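Abbfa_003403 (Acinetobacter baumannii, PDB 4ZXH) is a four-domain nonribosomal peptide synthetase that probably activates an amino acid, loads it on a phosphopantetheine carrier, condenses it with another acyl group and releases the product through a thioesterase domain. Local coordinates at residues W1068-I1073 / R1094-P1099; G1134-G1139 / V1161-R1166; I1142-S1147 / Q1251-E1256; I1262-A1267 / L1288-L1293. One frame throughout, in Å; residues are numbered along the deposited sequence.

Interaction 1: residues W1068-I1073 / R1094-P1099; sequences WLFHPI and RAIQSP
Strands 1068-1070 and 1094-1096 run parallel, 24° apart in direction, pairing W1068 with R1094, L1069 with A1095 and F1070 with I1096. L1069 uses both backbone groups: its N gives to R1094 O at 2.7 Å, and its O takes I1096 N at 2.8 Å, nearly along the C=O axis. A third rung, H1071 N to I1096 O at 3.1 Å, carries the ladder just past the strands. W1068, R1094, F1070 and I1096 share one face of the sheet. There R1094 lies alongside W1068, its CB over the six-membered ring, 4.1 Å from the centroid in a CH-pi contact, and its CD passes over the same face. The extended arginine chain then runs outward, so that its NE meets E1057 in a salt bridge while W1068 NE1 is held by Q1126. I1096 CD1 reaches W1068 CE3 and, at 3.9 Å, F1070 CE1. On the other face, L1069 CB meets A1095 CB. H1071 has CG in the crowded position between the backbone N and carbonyl carbon (chi1 61°), which folds the ring back toward S1098, whose CB sits over one imidazole face. In the ring plane, H1071 ND1 gives a bond to P1072 O at 2.9 Å, and NE2 is engaged by Y1118 OH; together these fix the ring's rotation. Helix 1111-1125 packs on W1068 and F1070, helix 1138-1152 adds I1142 and I1146 against F1070, and strand 1131-1136 continues the sheet beyond 1067-1070; the pair is one parallel step of the alpha/beta-hydrolase core, joined through helix 1081-1086.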
loop_
_atom_site.group_PDB
_atom_site.type_symbol
_atom_site.label_atom_id
_atom_site.label_comp_id
_atom_site.label_asym_id
_atom_site.label_seq_id
_atom_site.Cartn_x
_atom_site.Cartn_y
_atom_site.Cartn_z
ATOM N N TRP A 1068 43.789 11.681 -9.960
ATOM C CA TRP A 1068 43.393 12.090 -8.612
ATOM C C TRP A 1068 42.973 13.545 -8.598
ATOM O O TRP A 1068 43.686 14.417 -9.116
ATOM C CB TRP A 1068 44.532 11.899 -7.620
ATOM C CG TRP A 1068 44.920 10.489 -7.412
ATOM C CD1 TRP A 1068 45.869 9.794 -8.092
ATOM C CD2 TRP A 1068 44.372 9.583 -6.444
ATOM N NE1 TRP A 1068 45.947 8.505 -7.611
ATOM C CE2 TRP A 1068 45.035 8.354 -6.598
ATOM C CE3 TRP A 1068 43.383 9.694 -5.464
ATOM C CZ2 TRP A 1068 44.744 7.246 -5.811
ATOM C CZ3 TRP A 1068 43.093 8.590 -4.683
ATOM C CH2 TRP A 1068 43.772 7.385 -4.857
ATOM N N LEU A 1069 41.821 13.805 -7.985
ATOM C CA LEU A 1069 41.303 15.158 -7.861
ATOM C C LEU A 1069 41.152 15.557 -6.401
ATOM O O LEU A 1069 40.733 14.765 -5.570
ATOM C CB LEU A 1069 39.970 15.284 -8.594
ATOM C CG LEU A 1069 40.066 14.974 -10.100
ATOM C CD1 LEU A 1069 38.710 14.797 -10.723
ATOM C CD2 LEU A 1069 40.862 16.037 -10.861
ATOM N N PHE A 1070 41.484 16.802 -6.090
ATOM C CA PHE A 1070 41.450 17.238 -4.712
ATOM C C PHE A 1070 40.476 18.371 -4.475
ATOM O O PHE A 1070 40.333 19.266 -5.304
ATOM C CB PHE A 1070 42.843 17.635 -4.291
ATOM C CG PHE A 1070 43.834 16.583 -4.563
ATOM C CD1 PHE A 1070 43.951 15.494 -3.708
ATOM C CD2 PHE A 1070 44.625 16.644 -5.695
ATOM C CE1 PHE A 1070 44.863 14.489 -3.963
ATOM C CE2 PHE A 1070 45.542 15.650 -5.954
ATOM C CZ PHE A 1070 45.656 14.566 -5.088
ATOM N N HIS A 1071 39.817 18.318 -3.326
ATOM C CA HIS A 1071 38.778 19.268 -2.996
ATOM C C HIS A 1071 39.265 20.698 -3.086
ATOM O O HIS A 1071 40.430 20.962 -2.832
ATOM C CB HIS A 1071 38.260 19.004 -1.589
ATOM C CG HIS A 1071 39.300 19.136 -0.525
ATOM N ND1 HIS A 1071 39.740 20.355 -0.062
ATOM C CD2 HIS A 1071 39.968 18.200 0.190
ATOM C CE1 HIS A 1071 40.648 20.166 0.881
ATOM N NE2 HIS A 1071 40.805 18.867 1.052
ATOM N N PRO A 1072 38.370 21.622 -3.454
ATOM C CA PRO A 1072 38.634 23.064 -3.348
ATOM C C PRO A 1072 38.446 23.551 -1.915
ATOM O O PRO A 1072 38.325 22.709 -1.022
ATOM C CB PRO A 1072 37.581 23.676 -4.266
ATOM C CG PRO A 1072 36.453 22.679 -4.236
ATOM C CD PRO A 1072 37.071 21.336 -4.099
ATOM N N ILE A 1073 38.391 24.869 -1.712
ATOM C CA ILE A 1073 38.253 25.467 -0.374
ATOM C C ILE A 1073 37.167 24.821 0.488
ATOM O O ILE A 1073 37.399 24.515 1.642
ATOM C CB ILE A 1073 37.934 26.975 -0.447
ATOM C CG1 ILE A 1073 39.002 27.729 -1.229
ATOM C CG2 ILE A 1073 37.878 27.556 0.956
ATOM C CD1 ILE A 1073 40.328 27.793 -0.493
ATOM N N ARG A 1094 39.430 9.430 -9.180
ATOM C CA ARG A 1094 39.240 9.420 -7.742
ATOM C C ARG A 1094 39.384 10.833 -7.236
ATOM O O ARG A 1094 40.207 11.594 -7.730
ATOM C CB ARG A 1094 40.246 8.497 -7.069
ATOM C CG ARG A 1094 40.266 7.119 -7.674
ATOM C CD ARG A 1094 40.905 6.111 -6.746
ATOM N NE ARG A 1094 40.658 4.748 -7.191
ATOM C CZ ARG A 1094 41.609 3.938 -7.618
ATOM N NH1 ARG A 1094 42.864 4.363 -7.639
ATOM N NH2 ARG A 1094 41.306 2.705 -8.006
ATOM N N ALA A 1095 38.559 11.190 -6.268
ATOM C CA ALA A 1095 38.533 12.546 -5.746
ATOM C C ALA A 1095 38.604 12.450 -4.243
ATOM O O ALA A 1095 38.153 11.457 -3.663
ATOM C CB ALA A 1095 37.263 13.299 -6.186
ATOM N N ILE A 1096 39.169 13.471 -3.610
ATOM C CA ILE A 1096 39.355 13.423 -2.174
ATOM C C ILE A 1096 38.687 14.591 -1.469
ATOM O O ILE A 1096 39.017 15.753 -1.710
ATOM C CB ILE A 1096 40.834 13.389 -1.833
ATOM C CG1 ILE A 1096 41.447 12.103 -2.394
ATOM C CG2 ILE A 1096 41.031 13.509 -0.333
ATOM C CD1 ILE A 1096 42.851 11.815 -1.920
ATOM N N GLN A 1097 37.729 14.279 -0.602
ATOM C CA GLN A 1097 37.118 15.303 0.239
ATOM C C GLN A 1097 37.921 15.473 1.546
ATOM O O GLN A 1097 38.672 14.592 1.945
ATOM C CB GLN A 1097 35.669 14.931 0.550
ATOM C CG GLN A 1097 35.558 13.747 1.465
ATOM C CD GLN A 1097 34.139 13.305 1.643
ATOM O OE1 GLN A 1097 33.199 14.013 1.268
ATOM N NE2 GLN A 1097 33.965 12.108 2.187
ATOM N N SER A 1098 37.758 16.599 2.220
ATOM C CA SER A 1098 38.442 16.797 3.497
ATOM C C SER A 1098 37.827 15.977 4.639
ATOM O O SER A 1098 36.601 15.870 4.759
ATOM C CB SER A 1098 38.436 18.285 3.856
ATOM O OG SER A 1098 38.883 18.492 5.175
ATOM N N PRO A 1099 38.677 15.398 5.490
ATOM C CA PRO A 1099 38.199 14.751 6.726
ATOM C C PRO A 1099 37.316 15.694 7.561
ATOM O O PRO A 1099 36.411 15.268 8.278
ATOM C CB PRO A 1099 39.493 14.420 7.483
ATOM C CG PRO A 1099 40.550 14.339 6.435
ATOM C CD PRO A 1099 40.140 15.321 5.346
#

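Interaction 2: residues G1134-G1139 / V1161-R1166; sequences GGWCFG and VMIDTR
Four hydrogen bonds tie the end of strand 1131-1136 to that of strand 1157-1163. G1135 is gripped on both sides, its N by V1161 O at 2.9 Å and its O by I1163 N at 3.0 Å. C1137 N then reaches I1163 O at 2.9 Å in a nearly straight bond (172° at the hydrogen). Beyond the strands the T1165 hydroxyl, OG1 beside its own backbone N, donates to a lone pair of C1137 O at 2.9 Å, pinning the turn that carries the cysteine. D1164 points its carboxylate elsewhere: OD2 meets H1297 ND1 and OD1 is held by A1267 N. Packing is lighter. W1136 extends with CG anti to the backbone N (chi1 163°), crosses I1163 at about a right angle and touches CG2 of that residue with CD1 at 4.0 Å; the C1137 CB lies over the centre of the indole, and NE1 is bonded to H1297 O. Without side chains, G1135 and G1139 let the start of helix 1138-1152 lie close above the strand. C1137 has a positive phi (54°) at the tight strand-to-helix turn, within a GxCxG sequence, consistent with the nucleophile elbow of alpha/beta hydrolases. With H1297 bonded to D1164 and touching C1137, the chemistry suggests a Cys-His-Asp triad in which the aspartate would orient and polarise the imidazole and so favour a thiolate.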
loop_
_atom_site.group_PDB
_atom_site.type_symbol
_atom_site.label_atom_id
_atom_site.label_comp_id
_atom_site.label_asym_id
_atom_site.label_seq_id
_atom_site.Cartn_x
_atom_site.Cartn_y
_atom_site.Cartn_z
ATOM N N GLY A 1134 45.222 16.582 -10.093
ATOM C CA GLY A 1134 44.533 17.757 -10.549
ATOM C C GLY A 1134 43.499 18.257 -9.581
ATOM O O GLY A 1134 43.191 17.583 -8.594
ATOM N N GLY A 1135 42.954 19.432 -9.883
ATOM C CA GLY A 1135 42.029 20.096 -8.992
ATOM C C GLY A 1135 41.463 21.367 -9.605
ATOM O O GLY A 1135 42.070 22.010 -10.489
ATOM N N TRP A 1136 40.267 21.715 -9.148
ATOM C CA TRP A 1136 39.652 22.949 -9.565
ATOM C C TRP A 1136 39.969 23.952 -8.477
ATOM O O TRP A 1136 39.950 23.603 -7.301
ATOM C CB TRP A 1136 38.137 22.784 -9.773
ATOM C CG TRP A 1136 37.458 24.104 -9.798
ATOM C CD1 TRP A 1136 37.498 25.028 -10.805
ATOM C CD2 TRP A 1136 36.671 24.681 -8.757
ATOM N NE1 TRP A 1136 36.762 26.141 -10.462
ATOM C CE2 TRP A 1136 36.250 25.957 -9.201
ATOM C CE3 TRP A 1136 36.270 24.246 -7.486
ATOM C CZ2 TRP A 1136 35.460 26.803 -8.421
ATOM C CZ3 TRP A 1136 35.472 25.094 -6.704
ATOM C CH2 TRP A 1136 35.088 26.355 -7.175
ATOM N N CYS A 1137 40.286 25.185 -8.849
ATOM C CA CYS A 1137 40.578 26.212 -7.843
ATOM C C CYS A 1137 41.683 25.737 -6.871
ATOM O O CYS A 1137 42.749 25.271 -7.294
ATOM C CB CYS A 1137 39.289 26.575 -7.085
ATOM S SG CYS A 1137 39.350 28.051 -6.017
ATOM N N PHE A 1138 41.407 25.824 -5.578
ATOM C CA PHE A 1138 42.356 25.454 -4.525
ATOM C C PHE A 1138 42.838 23.992 -4.634
ATOM O O PHE A 1138 43.968 23.666 -4.256
ATOM C CB PHE A 1138 41.695 25.723 -3.181
ATOM C CG PHE A 1138 42.555 25.448 -1.995
ATOM C CD1 PHE A 1138 43.634 26.256 -1.702
ATOM C CD2 PHE A 1138 42.242 24.406 -1.128
ATOM C CE1 PHE A 1138 44.418 26.007 -0.587
ATOM C CE2 PHE A 1138 43.012 24.157 -0.009
ATOM C CZ PHE A 1138 44.101 24.958 0.262
ATOM N N GLY A 1139 41.990 23.120 -5.177
ATOM C CA GLY A 1139 42.409 21.757 -5.480
ATOM C C GLY A 1139 43.713 21.698 -6.279
ATOM O O GLY A 1139 44.606 20.912 -5.959
ATOM N N VAL A 1161 46.570 18.680 -13.634
ATOM C CA VAL A 1161 45.502 19.449 -14.240
ATOM C C VAL A 1161 44.986 20.517 -13.286
ATOM O O VAL A 1161 44.482 20.206 -12.212
ATOM C CB VAL A 1161 44.345 18.571 -14.665
ATOM C CG1 VAL A 1161 43.228 19.435 -15.208
ATOM C CG2 VAL A 1161 44.803 17.600 -15.725
ATOM N N MET A 1162 45.116 21.783 -13.666
ATOM C CA MET A 1162 44.631 22.843 -12.796
ATOM C C MET A 1162 43.579 23.636 -13.502
ATOM O O MET A 1162 43.847 24.260 -14.530
ATOM C CB MET A 1162 45.761 23.768 -12.362
ATOM C CG MET A 1162 46.741 23.159 -11.382
ATOM S SD MET A 1162 48.052 24.349 -11.125
ATOM C CE MET A 1162 49.414 23.294 -10.618
ATOM N N ILE A 1163 42.375 23.625 -12.950
ATOM C CA ILE A 1163 41.287 24.356 -13.570
ATOM C C ILE A 1163 41.062 25.682 -12.833
ATOM O O ILE A 1163 40.620 25.703 -11.683
ATOM C CB ILE A 1163 40.015 23.509 -13.605
ATOM C CG1 ILE A 1163 40.347 22.128 -14.187
ATOM C CG2 ILE A 1163 38.969 24.182 -14.457
ATOM C CD1 ILE A 1163 39.242 21.129 -14.069
ATOM N N ASP A 1164 41.412 26.775 -13.517
ATOM C CA ASP A 1164 41.345 28.132 -12.987
ATOM C C ASP A 1164 41.871 28.266 -11.546
ATOM O O ASP A 1164 41.272 28.915 -10.696
ATOM C CB ASP A 1164 39.919 28.660 -13.080
ATOM C CG ASP A 1164 39.873 30.174 -13.240
ATOM O OD1 ASP A 1164 40.516 30.705 -14.180
ATOM O OD2 ASP A 1164 39.217 30.835 -12.401
ATOM N N THR A 1165 43.011 27.645 -11.294
ATOM C CA THR A 1165 43.667 27.691 -9.996
ATOM C C THR A 1165 44.496 28.942 -9.839
ATOM O O THR A 1165 45.457 29.142 -10.583
ATOM C CB THR A 1165 44.594 26.475 -9.822
ATOM O OG1 THR A 1165 43.819 25.293 -9.946
ATOM C CG2 THR A 1165 45.290 26.485 -8.486
ATOM N N ARG A 1166 44.148 29.784 -8.875
ATOM C CA ARG A 1166 44.990 30.948 -8.598
ATOM C C ARG A 1166 46.292 30.485 -7.952
ATOM O O ARG A 1166 46.297 29.643 -7.069
ATOM C CB ARG A 1166 44.200 31.936 -7.769
ATOM C CG ARG A 1166 42.943 32.198 -8.570
ATOM C CD ARG A 1166 41.776 32.712 -7.838
ATOM N NE ARG A 1166 40.735 32.985 -8.811
ATOM C CZ ARG A 1166 39.470 33.215 -8.501
ATOM N NH1 ARG A 1166 39.103 33.202 -7.236
ATOM N NH2 ARG A 1166 38.586 33.474 -9.454
#

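Interaction 3: residues I1142-S1147 / Q1251-E1256; sequences IAYEIS and QTYFPE
Across the two segments the polar part is a single hydrogen bond. Y1253 OH donates to E1145 OE1 at 2.7 Å, using the anti lone pair, the one directed away from the other carboxylate oxygen. The glutamate leaves the helix with CG anti to its backbone N (chi1 173°) and then bends at chi2 (63°), bringing the carboxylate up to the tip of the tyrosine. OE1 arrives at the edge of the phenol ring, near its plane, but the carboxylate itself stands almost perpendicular to that ring, 85° away. The same oxygen also takes a salt bridge from R1148 NE and so has two partners; OE2 is held by Q1149 NE2, so the buried acid is gripped at both oxygens and probably stays ionised. The packing centres on Y1144, which crosses Y1253 at about a right angle. Its ring edge takes both neighbours: CD2 lies 3.7 Å from Y1253 OH, and CE2 makes the apolar contact, 3.8 Å from P1255 CG. The proline also folds back on its own segment, its CD 3.7 Å above the plane of the Y1253 ring and over its centre. The Y1144 hydroxyl goes further along the loop to E1258 O, while its ring meets W1280 edge-to-face. This patch thus fastens the loop between helix 1233-1251 and strand 1262-1267 to helix 1138-1152, the helix that follows the cysteine turn; strand 1157-1163 backs Y1144 through M1162, and helix 1111-1125 flanks E1145 through I1111 and A1115.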
loop_
_atom_site.group_PDB
_atom_site.type_symbol
_atom_site.label_atom_id
_atom_site.label_comp_id
_atom_site.label_asym_id
_atom_site.label_seq_id
_atom_site.Cartn_x
_atom_site.Cartn_y
_atom_site.Cartn_z
ATOM N N ILE A 1142 46.642 22.229 -3.865
ATOM C CA ILE A 1142 46.927 20.973 -3.175
ATOM C C ILE A 1142 47.733 20.036 -4.063
ATOM O O ILE A 1142 48.778 19.523 -3.636
ATOM C CB ILE A 1142 45.648 20.272 -2.739
ATOM C CG1 ILE A 1142 44.922 21.123 -1.695
ATOM C CG2 ILE A 1142 45.946 18.893 -2.200
ATOM C CD1 ILE A 1142 43.631 20.541 -1.223
ATOM N N ALA A 1143 47.264 19.847 -5.303
ATOM C CA ALA A 1143 47.957 19.012 -6.295
ATOM C C ALA A 1143 49.409 19.402 -6.479
ATOM O O ALA A 1143 50.282 18.542 -6.613
ATOM C CB ALA A 1143 47.256 19.076 -7.622
ATOM N N TYR A 1144 49.659 20.707 -6.488
ATOM C CA TYR A 1144 51.009 21.226 -6.643
ATOM C C TYR A 1144 51.865 20.757 -5.483
ATOM O O TYR A 1144 52.953 20.215 -5.694
ATOM C CB TYR A 1144 50.985 22.750 -6.724
ATOM C CG TYR A 1144 52.291 23.410 -7.135
ATOM C CD1 TYR A 1144 52.768 23.309 -8.438
ATOM C CD2 TYR A 1144 53.011 24.181 -6.236
ATOM C CE1 TYR A 1144 53.943 23.929 -8.825
ATOM C CE2 TYR A 1144 54.185 24.815 -6.609
ATOM C CZ TYR A 1144 54.651 24.684 -7.901
ATOM O OH TYR A 1144 55.823 25.315 -8.273
ATOM N N GLU A 1145 51.360 20.930 -4.261
ATOM C CA GLU A 1145 52.138 20.553 -3.077
ATOM C C GLU A 1145 52.295 19.029 -2.962
ATOM O O GLU A 1145 53.326 18.532 -2.505
ATOM C CB GLU A 1145 51.506 21.121 -1.797
ATOM C CG GLU A 1145 52.153 20.625 -0.500
ATOM C CD GLU A 1145 53.627 21.032 -0.362
ATOM O OE1 GLU A 1145 54.061 22.004 -1.031
ATOM O OE2 GLU A 1145 54.348 20.379 0.426
ATOM N N ILE A 1146 51.280 18.288 -3.389
ATOM C CA ILE A 1146 51.396 16.838 -3.414
ATOM C C ILE A 1146 52.469 16.423 -4.412
ATOM O O ILE A 1146 53.275 15.539 -4.112
ATOM C CB ILE A 1146 50.072 16.171 -3.742
ATOM C CG1 ILE A 1146 49.180 16.214 -2.509
ATOM C CG2 ILE A 1146 50.283 14.738 -4.123
ATOM C CD1 ILE A 1146 47.866 15.545 -2.709
ATOM N N SER A 1147 52.509 17.080 -5.571
ATOM C CA SER A 1147 53.578 16.824 -6.537
ATOM C C SER A 1147 54.941 17.103 -5.940
ATOM O O SER A 1147 55.858 16.307 -6.101
ATOM C CB SER A 1147 53.412 17.674 -7.784
ATOM O OG SER A 1147 52.129 17.505 -8.338
ATOM N N GLN A 1251 46.138 30.862 3.033
ATOM C CA GLN A 1251 46.715 32.064 3.591
ATOM C C GLN A 1251 48.169 31.883 4.000
ATOM O O GLN A 1251 48.905 32.856 4.099
ATOM C CB GLN A 1251 45.886 32.493 4.794
ATOM C CG GLN A 1251 45.943 33.955 5.133
ATOM C CD GLN A 1251 44.739 34.376 5.960
ATOM O OE1 GLN A 1251 43.719 33.672 5.988
ATOM N NE2 GLN A 1251 44.851 35.520 6.649
ATOM N N THR A 1252 48.588 30.638 4.226
ATOM C CA THR A 1252 49.949 30.372 4.706
ATOM C C THR A 1252 50.798 29.462 3.792
ATOM O O THR A 1252 51.767 28.846 4.247
ATOM C CB THR A 1252 49.910 29.742 6.117
ATOM O OG1 THR A 1252 49.170 28.520 6.075
ATOM C CG2 THR A 1252 49.245 30.690 7.118
ATOM N N TYR A 1253 50.451 29.394 2.507
ATOM C CA TYR A 1253 51.156 28.544 1.547
ATOM C C TYR A 1253 51.867 29.351 0.454
ATOM O O TYR A 1253 51.212 29.903 -0.430
ATOM C CB TYR A 1253 50.175 27.552 0.908
ATOM C CG TYR A 1253 50.853 26.582 -0.028
ATOM C CD1 TYR A 1253 51.914 25.810 0.413
ATOM C CD2 TYR A 1253 50.430 26.427 -1.347
ATOM C CE1 TYR A 1253 52.555 24.918 -0.424
ATOM C CE2 TYR A 1253 51.074 25.525 -2.201
ATOM C CZ TYR A 1253 52.144 24.775 -1.721
ATOM O OH TYR A 1253 52.813 23.874 -2.520
ATOM N N PHE A 1254 53.199 29.427 0.503
ATOM C CA PHE A 1254 53.944 30.183 -0.512
ATOM C C PHE A 1254 55.204 29.457 -0.973
ATOM O O PHE A 1254 56.314 29.785 -0.551
ATOM C CB PHE A 1254 54.260 31.576 0.024
ATOM C CG PHE A 1254 53.048 32.280 0.522
ATOM C CD1 PHE A 1254 52.111 32.786 -0.378
ATOM C CD2 PHE A 1254 52.785 32.358 1.882
ATOM C CE1 PHE A 1254 50.953 33.394 0.070
ATOM C CE2 PHE A 1254 51.628 32.962 2.343
ATOM C CZ PHE A 1254 50.705 33.481 1.436
ATOM N N PRO A 1255 55.027 28.463 -1.865
ATOM C CA PRO A 1255 56.104 27.566 -2.301
ATOM C C PRO A 1255 57.061 28.251 -3.255
ATOM O O PRO A 1255 56.622 29.039 -4.087
ATOM C CB PRO A 1255 55.354 26.436 -3.008
ATOM C CG PRO A 1255 54.120 27.087 -3.538
ATOM C CD PRO A 1255 53.743 28.142 -2.527
ATOM N N GLU A 1256 58.350 27.963 -3.117
ATOM C CA GLU A 1256 59.353 28.445 -4.060
ATOM C C GLU A 1256 59.093 27.823 -5.433
ATOM O O GLU A 1256 58.453 26.771 -5.532
ATOM C CB GLU A 1256 60.776 28.132 -3.559
ATOM C CG GLU A 1256 61.203 28.905 -2.295
ATOM C CD GLU A 1256 60.757 28.244 -0.987
ATOM O OE1 GLU A 1256 60.079 27.196 -1.047
ATOM O OE2 GLU A 1256 61.081 28.778 0.103
#

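Interaction 4: residues I1262-A1267 / L1288-L1293; sequences ILLVKA and LTQVDL
Six residues of strand 1262-1267 pair in parallel with six of strand 1288-1293, I1262 with L1288 through A1267 with L1293, the short axes 25° apart. Five backbone bonds form the ladder, the last from L1293 N to K1266 O at 2.9 Å. On one face, L1288 swings CD1 across to I1262 CG2 at 3.7 Å and fills the dip between I1262 and the CB of L1264. Further along, K1266, extended beyond CG, runs alongside Q1290 and D1292, its methylenes lying against their linked polar ends: CD 3.6 Å from Q1290 NE2, CB 3.5 Å from D1292 OD1. The link is a hydrogen bond, Q1290 NE2 giving to the syn lone pair of D1292 OD1 at 2.8 Å. E1276 O receives both K1266 NZ and Q1290 NE2. The opposite face is stepped diagonally: L1263 CD1 leans to V1291 CG2 at 4.1 Å, and V1265 CG1 reaches on to L1293 CD1 at 3.7 Å. Helix 1303-1316 covers this face through L1263 and L1293. Strand 1288-1293 ends the sheet within the chain, an edge position familiar from the last parallel strand of alpha/beta-hydrolase folds.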
loop_
_atom_site.group_PDB
_atom_site.type_symbol
_atom_site.label_atom_id
_atom_site.label_comp_id
_atom_site.label_asym_id
_atom_site.label_seq_id
_atom_site.Cartn_x
_atom_site.Cartn_y
_atom_site.Cartn_z
ATOM N N ILE A 1262 52.392 20.862 -16.340
ATOM C CA ILE A 1262 51.106 21.389 -15.893
ATOM C C ILE A 1262 50.196 21.773 -17.043
ATOM O O ILE A 1262 50.633 22.397 -18.011
ATOM C CB ILE A 1262 51.305 22.637 -15.001
ATOM C CG1 ILE A 1262 51.968 22.256 -13.683
ATOM C CG2 ILE A 1262 49.983 23.328 -14.720
ATOM C CD1 ILE A 1262 52.324 23.449 -12.854
ATOM N N LEU A 1263 48.928 21.399 -16.933
ATOM C CA LEU A 1263 47.893 21.931 -17.811
ATOM C C LEU A 1263 47.034 22.896 -17.006
ATOM O O LEU A 1263 46.353 22.479 -16.055
ATOM C CB LEU A 1263 47.032 20.810 -18.405
ATOM C CG LEU A 1263 45.772 21.234 -19.162
ATOM C CD1 LEU A 1263 46.154 22.025 -20.389
ATOM C CD2 LEU A 1263 44.935 20.017 -19.548
ATOM N N LEU A 1264 47.083 24.181 -17.362
ATOM C CA LEU A 1264 46.245 25.176 -16.693
ATOM C C LEU A 1264 45.079 25.613 -17.573
ATOM O O LEU A 1264 45.280 26.237 -18.617
ATOM C CB LEU A 1264 47.072 26.389 -16.282
ATOM C CG LEU A 1264 46.274 27.573 -15.726
ATOM C CD1 LEU A 1264 45.576 27.214 -14.453
ATOM C CD2 LEU A 1264 47.182 28.764 -15.516
ATOM N N VAL A 1265 43.866 25.269 -17.156
ATOM C CA VAL A 1265 42.662 25.641 -17.888
ATOM C C VAL A 1265 42.096 26.925 -17.285
ATOM O O VAL A 1265 41.663 26.941 -16.130
ATOM C CB VAL A 1265 41.590 24.511 -17.846
ATOM C CG1 VAL A 1265 40.329 24.936 -18.555
ATOM C CG2 VAL A 1265 42.129 23.223 -18.477
ATOM N N LYS A 1266 42.117 28.010 -18.047
ATOM C CA LYS A 1266 41.667 29.284 -17.511
ATOM C C LYS A 1266 40.250 29.615 -17.952
ATOM O O LYS A 1266 39.899 29.519 -19.134
ATOM C CB LYS A 1266 42.614 30.405 -17.924
ATOM C CG LYS A 1266 42.122 31.780 -17.525
ATOM C CD LYS A 1266 43.209 32.822 -17.668
ATOM C CE LYS A 1266 42.647 34.213 -17.442
ATOM N NZ LYS A 1266 43.527 35.240 -18.095
ATOM N N ALA A 1267 39.427 29.982 -16.983
ATOM C CA ALA A 1267 38.098 30.498 -17.253
ATOM C C ALA A 1267 38.239 31.892 -17.870
ATOM O O ALA A 1267 38.608 32.838 -17.179
ATOM C CB ALA A 1267 37.286 30.541 -15.964
ATOM N N LEU A 1288 54.584 24.744 -18.482
ATOM C CA LEU A 1288 53.172 25.027 -18.271
ATOM C C LEU A 1288 52.396 25.337 -19.556
ATOM O O LEU A 1288 52.671 26.317 -20.243
ATOM C CB LEU A 1288 53.015 26.183 -17.292
ATOM C CG LEU A 1288 51.560 26.544 -16.999
ATOM C CD1 LEU A 1288 51.356 26.640 -15.515
ATOM C CD2 LEU A 1288 51.197 27.855 -17.660
ATOM N N THR A 1289 51.399 24.507 -19.849
ATOM C CA THR A 1289 50.531 24.700 -21.007
ATOM C C THR A 1289 49.215 25.351 -20.582
ATOM O O THR A 1289 48.545 24.851 -19.673
ATOM C CB THR A 1289 50.251 23.354 -21.705
ATOM O OG1 THR A 1289 51.496 22.720 -22.030
ATOM C CG2 THR A 1289 49.422 23.546 -22.968
ATOM N N GLN A 1290 48.838 26.456 -21.228
ATOM C CA GLN A 1290 47.588 27.143 -20.870
ATOM C C GLN A 1290 46.507 27.130 -21.975
ATOM O O GLN A 1290 46.805 27.290 -23.159
ATOM C CB GLN A 1290 47.886 28.582 -20.470
ATOM C CG GLN A 1290 46.680 29.296 -19.904
ATOM C CD GLN A 1290 46.952 30.744 -19.566
ATOM O OE1 GLN A 1290 48.061 31.104 -19.160
ATOM N NE2 GLN A 1290 45.932 31.592 -19.736
ATOM N N VAL A 1291 45.251 26.941 -21.577
ATOM C CA VAL A 1291 44.142 26.833 -22.522
ATOM C C VAL A 1291 42.990 27.668 -21.982
ATOM O O VAL A 1291 42.523 27.437 -20.868
ATOM C CB VAL A 1291 43.676 25.345 -22.729
ATOM C CG1 VAL A 1291 42.416 25.265 -23.557
ATOM C CG2 VAL A 1291 44.755 24.508 -23.377
ATOM N N ASP A 1292 42.543 28.648 -22.758
ATOM C CA ASP A 1292 41.476 29.544 -22.318
ATOM C C ASP A 1292 40.103 29.067 -22.824
ATOM O O ASP A 1292 39.859 29.000 -24.028
ATOM C CB ASP A 1292 41.755 30.986 -22.779
ATOM C CG ASP A 1292 43.041 31.570 -22.173
ATOM O OD1 ASP A 1292 43.578 30.978 -21.209
ATOM O OD2 ASP A 1292 43.514 32.629 -22.656
ATOM N N LEU A 1293 39.209 28.766 -21.888
ATOM C CA LEU A 1293 37.921 28.154 -22.185
ATOM C C LEU A 1293 36.763 28.990 -21.654
ATOM O O LEU A 1293 36.885 29.606 -20.612
ATOM C CB LEU A 1293 37.867 26.749 -21.573
ATOM C CG LEU A 1293 38.780 25.708 -22.193
ATOM C CD1 LEU A 1293 38.416 24.340 -21.673
ATOM C CD2 LEU A 1293 38.611 25.759 -23.685
#

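In the fold
All four interactions lie in the thioesterase domain. Interactions 1, 2 and 4 are strand pairings within one seven-stranded sheet: strand 1067-1070 adjoins 1131-1136, and 1157-1163 adjoins 1262-1267, so interaction 2 bridges the other two, its centre about 11 Å from that of interaction 1 and 10 Å from that of interaction 4. Interactions 1 and 4 do not touch, their nearest atoms about 10 Å apart. Interaction 3 ties the loop before strand 1262-1267 to helix 1138-1152, which interaction 2 also uses; along the chain these two cross, whereas every other pair comes in series. F1070 packs on that helix, and M1162 touches Y1144. Sheet and helix thus hold the putative catalytic C1137 and D1164 at neighbouring strand ends.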